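Local coordinates for protein iron superoxide dismutase (Trypanosoma cruzi, PDB 2GPC) that catalyses the dismutation of superoxide to molecular oxygen and hydrogen peroxide at a mononuclear iron site, at residues Cys159-His164 with Asn172-Tyr177; Lys21-Leu26 with Tyr166-Lys171; Ser122-Leu127 with Tyr139-Ala144. All coordinates share one frame; numbering follows the deposited sequence.

In the fold
Contacts 1 and 3 are buried and meet on the same antiparallel sheet: contact 3 pairs strands 123-130 and 135-142, while contact 1 sets the end of strand 153-160, the other neighbour of strand 123-130, and the loop after it against helix 174-184. Contact 2 lies farther out and is only partly buried, joining helix 21-44 of the alpha-hairpin region to the short helix 167-170. It touches contact 1, with helix 167-170 lying between that contact's two segments in the chain, but not contact 3. Backbone pairing dominates contact 3, metal ligation and its second shell contact 1, and an amide against a helix start contact 2. All three touch the second subunit.

Contact 1: Cys159-His164 with Asn172-Tyr177; sequences CDVWEH and NDRAAY. With FE2 (Fe (II) ion), chain C.
Tyr177 meets the end of strand 153-160 hydroxyl first: its OH donates to Asp160 O over 2.6 Å and lies in the plane of that carbonyl. With CG anti to the backbone N (chi1 158°), the phenol swings off helix 174-184 and offers its edge to the strand. Cys159 comes in obliquely to the same ring, SG lying 3.8 Å from Tyr177 CE2 in a sulfur-aromatic contact. These buried groups form the close-packed part. Beside them Val161 crosses Arg174 at about a right angle, its CB 3.9 Å from Arg174 CD, and Val161 O sits over one face of the guanidinium. The polar end of Arg174 is held mainly from elsewhere, NH1 by His119 O and Ala116 O and NE by Tyr166 OH.

Beyond Arg174 the contact is looser and hydrated. Glu163 OE2 and Arg174 NH2 stay 5.4 Å apart, and a water between them donates to the carboxylate and makes a weak bond to NH2. Glu163 OE2 also hydrogen-bonds His164 ND1 of the second subunit, and vice versa, tying each iron ligand His164 across the interface.

On the metal side, iron is bound by Asp160 OD2 at 2.0 Å and by His164 NE2 at 2.1 Å; His27, His75 and a water complete the site. Asp160 OD1 accepts from Trp162 N (3.0 Å), closing an Asx turn, and takes a weak bond from the iron-bound water. The chemistry implies a layered site: Tyr177, itself bonded to Tyr78 OH, is a second-shell residue that holds the backbone of a first-shell ligand, while the Asx turn restrains that ligand's carboxylate.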
loop_
_atom_site.group_PDB
_atom_site.type_symbol
_atom_site.label_atom_id
_atom_site.label_comp_id
_atom_site.label_asym_id
_atom_site.label_seq_id
_atom_site.Cartn_x
_atom_site.Cartn_y
_atom_site.Cartn_z
ATOM N N CYS A 159 14.318 -3.482 -1.255
ATOM C CA CYS A 159 13.287 -4.489 -1.416
ATOM C C CYS A 159 11.942 -3.789 -1.364
ATOM O O CYS A 159 11.577 -3.212 -0.341
ATOM C CB CYS A 159 13.351 -5.511 -0.283
ATOM S SG CYS A 159 12.082 -6.790 -0.389
ATOM N N ASP A 160 11.226 -3.834 -2.477
ATOM C CA ASP A 160 9.888 -3.274 -2.600
ATOM C C ASP A 160 8.947 -4.079 -1.724
ATOM O O ASP A 160 8.876 -5.292 -1.867
ATOM C CB ASP A 160 9.448 -3.409 -4.060
ATOM C CG ASP A 160 8.182 -2.649 -4.393
ATOM O OD1 ASP A 160 7.551 -2.003 -3.505
ATOM O OD2 ASP A 160 7.742 -2.654 -5.570
ATOM N N VAL A 161 8.231 -3.415 -0.823
ATOM C CA VAL A 161 7.220 -4.098 -0.012
ATOM C C VAL A 161 5.809 -3.530 -0.221
ATOM O O VAL A 161 4.897 -3.821 0.560
ATOM C CB VAL A 161 7.598 -4.174 1.505
ATOM C CG1 VAL A 161 8.881 -4.973 1.703
ATOM C CG2 VAL A 161 7.704 -2.785 2.153
ATOM N N TRP A 162 5.608 -2.776 -1.308
ATOM C CA TRP A 162 4.263 -2.546 -1.824
ATOM C C TRP A 162 3.669 -3.920 -2.078
ATOM O O TRP A 162 4.371 -4.822 -2.551
ATOM C CB TRP A 162 4.280 -1.741 -3.136
ATOM C CG TRP A 162 4.517 -0.254 -3.003
ATOM C CD1 TRP A 162 5.612 0.360 -2.478
ATOM C CD2 TRP A 162 3.652 0.795 -3.457
ATOM N NE1 TRP A 162 5.488 1.727 -2.566
ATOM C CE2 TRP A 162 4.290 2.025 -3.161
ATOM C CE3 TRP A 162 2.401 0.825 -4.089
ATOM C CZ2 TRP A 162 3.715 3.262 -3.460
ATOM C CZ3 TRP A 162 1.833 2.045 -4.381
ATOM C CH2 TRP A 162 2.487 3.255 -4.063
ATOM N N GLU A 163 2.395 -4.093 -1.743
ATOM C CA GLU A 163 1.711 -5.363 -1.905
ATOM C C GLU A 163 1.759 -5.912 -3.332
ATOM O O GLU A 163 1.851 -7.122 -3.507
ATOM C CB GLU A 163 0.267 -5.260 -1.381
ATOM C CG GLU A 163 0.236 -5.088 0.124
ATOM C CD GLU A 163 -1.151 -4.966 0.728
ATOM O OE1 GLU A 163 -2.014 -4.292 0.129
ATOM O OE2 GLU A 163 -1.348 -5.530 1.825
ATOM N N HIS A 164 1.739 -5.030 -4.336
ATOM C CA HIS A 164 1.831 -5.436 -5.739
ATOM C C HIS A 164 3.152 -6.142 -6.085
ATOM O O HIS A 164 3.230 -6.863 -7.064
ATOM C CB HIS A 164 1.588 -4.253 -6.695
ATOM C CG HIS A 164 2.683 -3.222 -6.713
ATOM N ND1 HIS A 164 2.436 -1.881 -6.505
ATOM C CD2 HIS A 164 4.012 -3.322 -6.959
ATOM C CE1 HIS A 164 3.568 -1.203 -6.611
ATOM N NE2 HIS A 164 4.537 -2.055 -6.890
ATOM N N ASN A 172 -0.871 -12.576 0.894
ATOM C CA ASN A 172 -0.599 -11.795 2.115
ATOM C C ASN A 172 0.738 -12.085 2.799
ATOM O O ASN A 172 1.121 -11.365 3.721
ATOM C CB ASN A 172 -1.691 -12.066 3.149
ATOM C CG ASN A 172 -1.721 -13.522 3.579
ATOM O OD1 ASN A 172 -1.252 -13.890 4.670
ATOM N ND2 ASN A 172 -2.252 -14.360 2.715
ATOM N N ASP A 173 1.434 -13.139 2.367
ATOM C CA ASP A 173 2.602 -13.643 3.084
ATOM C C ASP A 173 3.869 -12.891 2.691
ATOM O O ASP A 173 4.734 -13.407 1.964
ATOM C CB ASP A 173 2.761 -15.152 2.849
ATOM C CG ASP A 173 3.620 -15.827 3.906
ATOM O OD1 ASP A 173 4.380 -15.136 4.635
ATOM O OD2 ASP A 173 3.611 -17.058 4.067
ATOM N N ARG A 174 3.978 -11.665 3.183
ATOM C CA ARG A 174 5.151 -10.844 2.919
ATOM C C ARG A 174 6.407 -11.434 3.548
ATOM O O ARG A 174 7.497 -11.278 2.997
ATOM C CB ARG A 174 4.963 -9.422 3.441
ATOM C CG ARG A 174 6.000 -8.454 2.863
ATOM C CD ARG A 174 6.098 -7.161 3.599
ATOM N NE ARG A 174 4.881 -6.378 3.471
ATOM C CZ ARG A 174 4.670 -5.237 4.092
ATOM N NH1 ARG A 174 5.603 -4.731 4.889
ATOM N NH2 ARG A 174 3.520 -4.594 3.917
ATOM N N ALA A 175 6.270 -12.091 4.700
ATOM C CA ALA A 175 7.421 -12.755 5.324
ATOM C C ALA A 175 8.070 -13.771 4.375
ATOM O O ALA A 175 9.286 -13.825 4.261
ATOM C CB ALA A 175 7.023 -13.427 6.617
ATOM N N ALA A 176 7.255 -14.556 3.680
ATOM C CA ALA A 176 7.772 -15.552 2.740
ATOM C C ALA A 176 8.437 -14.888 1.540
ATOM O O ALA A 176 9.445 -15.372 1.021
ATOM C CB ALA A 176 6.665 -16.498 2.289
ATOM N N TYR A 177 7.873 -13.766 1.114
ATOM C CA TYR A 177 8.427 -12.994 0.008
ATOM C C TYR A 177 9.803 -12.446 0.371
ATOM O O TYR A 177 10.713 -12.457 -0.456
ATOM C CB TYR A 177 7.466 -11.846 -0.353
ATOM C CG TYR A 177 8.089 -10.684 -1.089
ATOM C CD1 TYR A 177 8.588 -10.828 -2.388
ATOM C CD2 TYR A 177 8.171 -9.427 -0.493
ATOM C CE1 TYR A 177 9.166 -9.740 -3.067
ATOM C CE2 TYR A 177 8.740 -8.343 -1.158
ATOM C CZ TYR A 177 9.238 -8.504 -2.448
ATOM O OH TYR A 177 9.784 -7.411 -3.115
HETATM FE FE FE2 C . 6.599 -1.856 -6.989
HETATM O O HOH W 1 6.410 -0.157 -5.498
HETATM O O HOH W 2 0.667 -4.460 3.270
#

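Contact 2: Lys21-Leu26 with Tyr166-Lys171; sequences KQQVTL and YYVDYK
The side-chain amide of Gln23 lies with one face against Val168, whose CB is 3.5 Å from Gln23 CD and whose CG2 lies equally near OE1 and NE2. The two side chains run past each other in opposite directions. At the rim of the amide, OE1 accepts from Asp169 N over 3.2 Å, the donor tilted 31° from the carbonyl plane, and NE2 makes a weak hydrogen bond to His164 O. The Asp169 carboxylate is turned 67° from the amide and rests beside the aliphatic part of Gln23, OD1 being 3.5 Å from CB. Among the aromatic rings of 166-171, that of Tyr167 has Lys171 C over one face, whereas Tyr166 has Lys171 O at its edge.

Gln23 CG stands anti to the backbone N, and the bend at chi2 (68°) turns OE1 into the first turn of helix 167-170, which follows Tyr166 at the N-cap. There OE1 also lies 3.0 Å from Val168 N. The N-H groups at the start of this one-turn helix may polarise the amide oxygen. Ser20 OG ties the pieces together, bonding both Asp169 OD1 and Gln23 N.

Apolar contacts flank the amide: Leu26 CD1 touches Val168 CG2 at 3.8 Å, and exposed Gln22 brushes Val168 CG1 with its CG. Leu26 packs further on Lys171 of the second subunit, and Tyr167 OH hydrogen-bonds NE2 of that subunit's His31. The join belongs to the iron/manganese superoxide dismutase fold, in which the N-terminal alpha-hairpin, here through the helix carrying iron ligand His27, meets the C-terminal domain next to the metal site.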
loop_
_atom_site.group_PDB
_atom_site.type_symbol
_atom_site.label_atom_id
_atom_site.label_comp_id
_atom_site.label_asym_id
_atom_site.label_seq_id
_atom_site.Cartn_x
_atom_site.Cartn_y
_atom_site.Cartn_z
ATOM N N LYS A 21 7.500 -15.394 -13.625
ATOM C CA LYS A 21 7.349 -14.574 -14.823
ATOM C C LYS A 21 6.140 -13.649 -14.721
ATOM O O LYS A 21 6.229 -12.470 -15.069
ATOM C CB LYS A 21 7.246 -15.435 -16.082
ATOM C CG LYS A 21 7.367 -14.637 -17.371
ATOM C CD LYS A 21 7.382 -15.542 -18.602
ATOM C CE LYS A 21 7.746 -14.766 -19.857
ATOM N NZ LYS A 21 7.457 -15.539 -21.097
ATOM N N GLN A 22 5.017 -14.173 -14.233
ATOM C CA GLN A 22 3.787 -13.392 -14.160
ATOM C C GLN A 22 3.885 -12.265 -13.117
ATOM O O GLN A 22 3.513 -11.137 -13.412
ATOM C CB GLN A 22 2.574 -14.311 -13.932
ATOM C CG GLN A 22 1.247 -13.609 -13.691
ATOM C CD GLN A 22 0.689 -12.891 -14.916
ATOM O OE1 GLN A 22 1.309 -12.863 -15.989
ATOM N NE2 GLN A 22 -0.500 -12.329 -14.760
ATOM N N GLN A 23 4.419 -12.560 -11.929
ATOM C CA GLN A 23 4.613 -11.545 -10.883
ATOM C C GLN A 23 5.529 -10.429 -11.371
ATOM O O GLN A 23 5.267 -9.243 -11.148
ATOM C CB GLN A 23 5.199 -12.188 -9.619
ATOM C CG GLN A 23 5.589 -11.238 -8.503
ATOM C CD GLN A 23 4.400 -10.556 -7.865
ATOM O OE1 GLN A 23 3.802 -11.093 -6.942
ATOM N NE2 GLN A 23 4.052 -9.372 -8.359
ATOM N N VAL A 24 6.619 -10.818 -12.015
ATOM C CA VAL A 24 7.603 -9.868 -12.501
ATOM C C VAL A 24 7.032 -9.062 -13.664
ATOM O O VAL A 24 7.224 -7.856 -13.724
ATOM C CB VAL A 24 8.911 -10.578 -12.913
ATOM C CG1 VAL A 24 9.814 -9.649 -13.730
ATOM C CG2 VAL A 24 9.634 -11.091 -11.674
ATOM N N THR A 25 6.309 -9.724 -14.559
ATOM C CA THR A 25 5.736 -9.071 -15.743
ATOM C C THR A 25 4.735 -7.980 -15.388
ATOM O O THR A 25 4.799 -6.879 -15.926
ATOM C CB THR A 25 5.075 -10.112 -16.676
ATOM O OG1 THR A 25 6.093 -10.960 -17.223
ATOM C CG2 THR A 25 4.451 -9.451 -17.894
ATOM N N LEU A 26 3.798 -8.292 -14.500
ATOM C CA LEU A 26 2.846 -7.295 -14.027
ATOM C C LEU A 26 3.583 -6.149 -13.352
ATOM O O LEU A 26 3.318 -4.981 -13.626
ATOM C CB LEU A 26 1.833 -7.913 -13.057
ATOM C CG LEU A 26 0.783 -8.831 -13.677
ATOM C CD1 LEU A 26 0.144 -9.637 -12.575
ATOM C CD2 LEU A 26 -0.273 -8.065 -14.470
ATOM N N TYR A 166 4.507 -8.536 -4.418
ATOM C CA TYR A 166 4.484 -9.922 -3.981
ATOM C C TYR A 166 3.124 -10.604 -3.975
ATOM O O TYR A 166 3.061 -11.815 -3.768
ATOM C CB TYR A 166 5.108 -10.039 -2.575
ATOM C CG TYR A 166 4.411 -9.266 -1.461
ATOM C CD1 TYR A 166 3.320 -9.797 -0.782
ATOM C CD2 TYR A 166 4.859 -8.010 -1.084
ATOM C CE1 TYR A 166 2.696 -9.089 0.251
ATOM C CE2 TYR A 166 4.246 -7.301 -0.058
ATOM C CZ TYR A 166 3.167 -7.839 0.598
ATOM O OH TYR A 166 2.585 -7.133 1.609
ATOM N N TYR A 167 2.040 -9.872 -4.215
ATOM C CA TYR A 167 0.717 -10.453 -3.971
ATOM C C TYR A 167 0.381 -11.585 -4.946
ATOM O O TYR A 167 -0.331 -12.527 -4.599
ATOM C CB TYR A 167 -0.391 -9.395 -3.985
ATOM C CG TYR A 167 -1.418 -9.695 -2.919
ATOM C CD1 TYR A 167 -1.192 -9.333 -1.594
ATOM C CD2 TYR A 167 -2.569 -10.413 -3.220
ATOM C CE1 TYR A 167 -2.098 -9.630 -0.604
ATOM C CE2 TYR A 167 -3.493 -10.723 -2.232
ATOM C CZ TYR A 167 -3.248 -10.336 -0.922
ATOM O OH TYR A 167 -4.140 -10.631 0.070
ATOM N N VAL A 168 0.903 -11.487 -6.163
ATOM C CA VAL A 168 0.655 -12.491 -7.187
ATOM C C VAL A 168 1.189 -13.856 -6.755
ATOM O O VAL A 168 0.487 -14.870 -6.868
ATOM C CB VAL A 168 1.264 -12.054 -8.543
ATOM C CG1 VAL A 168 1.046 -13.107 -9.615
ATOM C CG2 VAL A 168 0.699 -10.700 -8.953
ATOM N N ASP A 169 2.407 -13.884 -6.219
ATOM C CA ASP A 169 3.046 -15.153 -5.863
ATOM C C ASP A 169 2.811 -15.559 -4.406
ATOM O O ASP A 169 2.765 -16.755 -4.100
ATOM C CB ASP A 169 4.556 -15.065 -6.070
ATOM C CG ASP A 169 4.971 -15.189 -7.508
ATOM O OD1 ASP A 169 4.113 -15.280 -8.425
ATOM O OD2 ASP A 169 6.178 -15.217 -7.813
ATOM N N TYR A 170 2.691 -14.571 -3.523
ATOM C CA TYR A 170 2.752 -14.795 -2.080
ATOM C C TYR A 170 1.464 -14.409 -1.356
ATOM O O TYR A 170 1.315 -14.704 -0.178
ATOM C CB TYR A 170 3.956 -14.036 -1.486
ATOM C CG TYR A 170 5.250 -14.640 -1.946
ATOM C CD1 TYR A 170 5.847 -15.678 -1.225
ATOM C CD2 TYR A 170 5.843 -14.234 -3.134
ATOM C CE1 TYR A 170 7.014 -16.272 -1.666
ATOM C CE2 TYR A 170 7.010 -14.825 -3.587
ATOM C CZ TYR A 170 7.587 -15.846 -2.844
ATOM O OH TYR A 170 8.732 -16.450 -3.288
ATOM N N LYS A 171 0.537 -13.784 -2.077
ATOM C CA LYS A 171 -0.658 -13.188 -1.480
ATOM C C LYS A 171 -0.244 -12.354 -0.257
ATOM O O LYS A 171 0.640 -11.520 -0.362
ATOM C CB LYS A 171 -1.706 -14.275 -1.167
ATOM C CG LYS A 171 -2.255 -14.992 -2.414
ATOM C CD LYS A 171 -2.106 -16.506 -2.332
ATOM C CE LYS A 171 -2.646 -17.204 -3.588
ATOM N NZ LYS A 171 -1.735 -18.317 -4.005
#

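Contact 3: Ser122-Leu127 with Tyr139-Ala144; sequences SGWAWL and YQTHDA
Trp126 leaves its strand partner Tyr139 at CB and reaches diagonally to Thr141. Its CB rests 3.3 Å from Tyr139 O, with Tyr139 CB beyond it; CG and CD1 skirt the same oxygen, which borders the indole in its plane, and CD1 is about as near to Thr141 OG1. At NE1 the indole donates to Thr141 OG1 over 3.1 Å, close to the ring plane and at 157° at the hydrogen, and the same nitrogen meets the Thr141 methyl, CG2. CE2 still reaches OG1, more loosely. Thr141 presents that oxygen because OG1 sits between its backbone N and carbonyl carbon (chi1 60°); the hydroxyl also pairs with Gly145 O. The Trp126 side chain also packs on Asn74, Pro147 and Thr158.

Beneath these side chains runs a beta hairpin, strands 123-130 and 135-142, part of the antiparallel sheet of the C-terminal domain of iron/manganese superoxide dismutases. Trp124 with Thr141 and Trp126 with Tyr139 are hydrogen-bonded pairs on one face; Gly123 with His142 and Ala125 with Gln140 are non-hydrogen-bonded pairs on the other. Trp126 N reaches Tyr139 O at 2.7 Å, while Thr141 N donates to Trp124 O at 2.9 Å. Gly123 CA comes within 3.3 Å of Thr141 O, a closeness suited to a residue without a side chain.

On the same face as Trp126, Trp124 brings CB to 3.3 Å from Thr141 OG1. Its ring lies near the iron, edge-to-face with the ligand His75, and NE1 bonds Gln71 OE1; Asp143 O borders the indole in plane and accepts from Trp162 NE1.

Past the strand ends, Asp143 N donates to Ser122 O at 2.9 Å. A water joins Ser122 N to Asp143 OD1, while Asp143 OD2 pairs with His142 NE2 of the second subunit.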
loop_
_atom_site.group_PDB
_atom_site.type_symbol
_atom_site.label_atom_id
_atom_site.label_comp_id
_atom_site.label_asym_id
_atom_site.label_seq_id
_atom_site.Cartn_x
_atom_site.Cartn_y
_atom_site.Cartn_z
ATOM N N SER A 122 2.302 0.745 2.145
ATOM C CA SER A 122 3.172 0.668 0.976
ATOM C C SER A 122 4.518 1.283 1.293
ATOM O O SER A 122 4.587 2.354 1.909
ATOM C CB SER A 122 2.541 1.437 -0.186
ATOM O OG SER A 122 1.295 0.880 -0.579
ATOM N N GLY A 123 5.590 0.626 0.868
ATOM C CA GLY A 123 6.917 1.142 1.137
ATOM C C GLY A 123 8.073 0.332 0.592
ATOM O O GLY A 123 7.900 -0.527 -0.256
ATOM N N TRP A 124 9.252 0.619 1.134
ATOM C CA TRP A 124 10.551 0.172 0.612
ATOM C C TRP A 124 11.493 -0.021 1.799
ATOM O O TRP A 124 11.582 0.842 2.676
ATOM C CB TRP A 124 11.163 1.238 -0.303
ATOM C CG TRP A 124 10.391 1.557 -1.534
ATOM C CD1 TRP A 124 9.441 2.512 -1.683
ATOM C CD2 TRP A 124 10.509 0.905 -2.801
ATOM N NE1 TRP A 124 8.948 2.493 -2.965
ATOM C CE2 TRP A 124 9.589 1.513 -3.673
ATOM C CE3 TRP A 124 11.312 -0.134 -3.291
ATOM C CZ2 TRP A 124 9.439 1.122 -5.006
ATOM C CZ3 TRP A 124 11.165 -0.522 -4.610
ATOM C CH2 TRP A 124 10.229 0.106 -5.453
ATOM N N ALA A 125 12.184 -1.150 1.833
ATOM C CA ALA A 125 13.195 -1.405 2.838
ATOM C C ALA A 125 14.546 -1.199 2.155
ATOM O O ALA A 125 14.738 -1.680 1.048
ATOM C CB ALA A 125 13.065 -2.818 3.376
ATOM N N TRP A 126 15.447 -0.466 2.807
ATOM C CA TRP A 126 16.770 -0.136 2.252
ATOM C C TRP A 126 17.925 -0.531 3.161
ATOM O O TRP A 126 17.806 -0.523 4.395
ATOM C CB TRP A 126 16.911 1.378 1.999
ATOM C CG TRP A 126 15.915 1.962 1.053
ATOM C CD1 TRP A 126 14.654 2.375 1.357
ATOM C CD2 TRP A 126 16.091 2.216 -0.348
ATOM N NE1 TRP A 126 14.031 2.852 0.232
ATOM C CE2 TRP A 126 14.895 2.777 -0.825
ATOM C CE3 TRP A 126 17.145 2.030 -1.252
ATOM C CZ2 TRP A 126 14.712 3.135 -2.162
ATOM C CZ3 TRP A 126 16.962 2.402 -2.582
ATOM C CH2 TRP A 126 15.756 2.937 -3.019
ATOM N N LEU A 127 19.049 -0.875 2.526
ATOM C CA LEU A 127 20.366 -0.767 3.125
ATOM C C LEU A 127 20.996 0.463 2.490
ATOM O O LEU A 127 20.986 0.602 1.266
ATOM C CB LEU A 127 21.223 -1.999 2.816
ATOM C CG LEU A 127 22.668 -1.981 3.333
ATOM C CD1 LEU A 127 22.704 -1.897 4.863
ATOM C CD2 LEU A 127 23.432 -3.200 2.833
ATOM N N TYR A 139 17.121 1.236 6.685
ATOM C CA TYR A 139 16.349 2.453 6.501
ATOM C C TYR A 139 15.093 2.077 5.721
ATOM O O TYR A 139 15.157 1.247 4.842
ATOM C CB TYR A 139 17.215 3.422 5.701
ATOM C CG TYR A 139 16.602 4.763 5.394
ATOM C CD1 TYR A 139 16.275 5.652 6.413
ATOM C CD2 TYR A 139 16.373 5.151 4.080
ATOM C CE1 TYR A 139 15.731 6.886 6.132
ATOM C CE2 TYR A 139 15.831 6.383 3.793
ATOM C CZ TYR A 139 15.516 7.241 4.824
ATOM O OH TYR A 139 14.977 8.466 4.539
ATOM N N GLN A 140 13.947 2.650 6.059
ATOM C CA GLN A 140 12.728 2.404 5.291
ATOM C C GLN A 140 12.169 3.710 4.753
ATOM O O GLN A 140 12.332 4.774 5.362
ATOM C CB GLN A 140 11.683 1.697 6.146
ATOM C CG GLN A 140 11.168 2.505 7.327
ATOM C CD GLN A 140 10.595 1.616 8.401
ATOM O OE1 GLN A 140 9.659 0.853 8.150
ATOM N NE2 GLN A 140 11.180 1.675 9.593
ATOM N N THR A 141 11.538 3.636 3.591
ATOM C CA THR A 141 10.772 4.767 3.088
ATOM C C THR A 141 9.327 4.351 2.899
ATOM O O THR A 141 9.019 3.167 2.730
ATOM C CB THR A 141 11.382 5.343 1.797
ATOM O OG1 THR A 141 11.419 4.352 0.755
ATOM C CG2 THR A 141 12.827 5.743 2.016
ATOM N N HIS A 142 8.441 5.335 2.973
ATOM C CA HIS A 142 7.021 5.096 2.869
ATOM C C HIS A 142 6.562 5.589 1.503
ATOM O O HIS A 142 7.031 6.619 1.014
ATOM C CB HIS A 142 6.293 5.839 3.993
ATOM C CG HIS A 142 4.891 5.380 4.221
ATOM N ND1 HIS A 142 4.573 4.067 4.499
ATOM C CD2 HIS A 142 3.716 6.062 4.226
ATOM C CE1 HIS A 142 3.267 3.961 4.670
ATOM N NE2 HIS A 142 2.726 5.157 4.518
ATOM N N ASP A 143 5.646 4.840 0.905
ATOM C CA ASP A 143 5.085 5.152 -0.408
ATOM C C ASP A 143 6.180 5.234 -1.470
ATOM O O ASP A 143 6.787 4.209 -1.779
ATOM C CB ASP A 143 4.210 6.398 -0.327
ATOM C CG ASP A 143 3.063 6.224 0.635
ATOM O OD1 ASP A 143 2.494 5.108 0.692
ATOM O OD2 ASP A 143 2.654 7.134 1.374
ATOM N N ALA A 144 6.427 6.420 -2.026
ATOM C CA ALA A 144 7.458 6.612 -3.050
ATOM C C ALA A 144 8.725 7.228 -2.475
ATOM O O ALA A 144 9.634 7.566 -3.218
ATOM C CB ALA A 144 6.921 7.475 -4.194
HETATM O O HOH W 3 0.887 3.324 1.976
#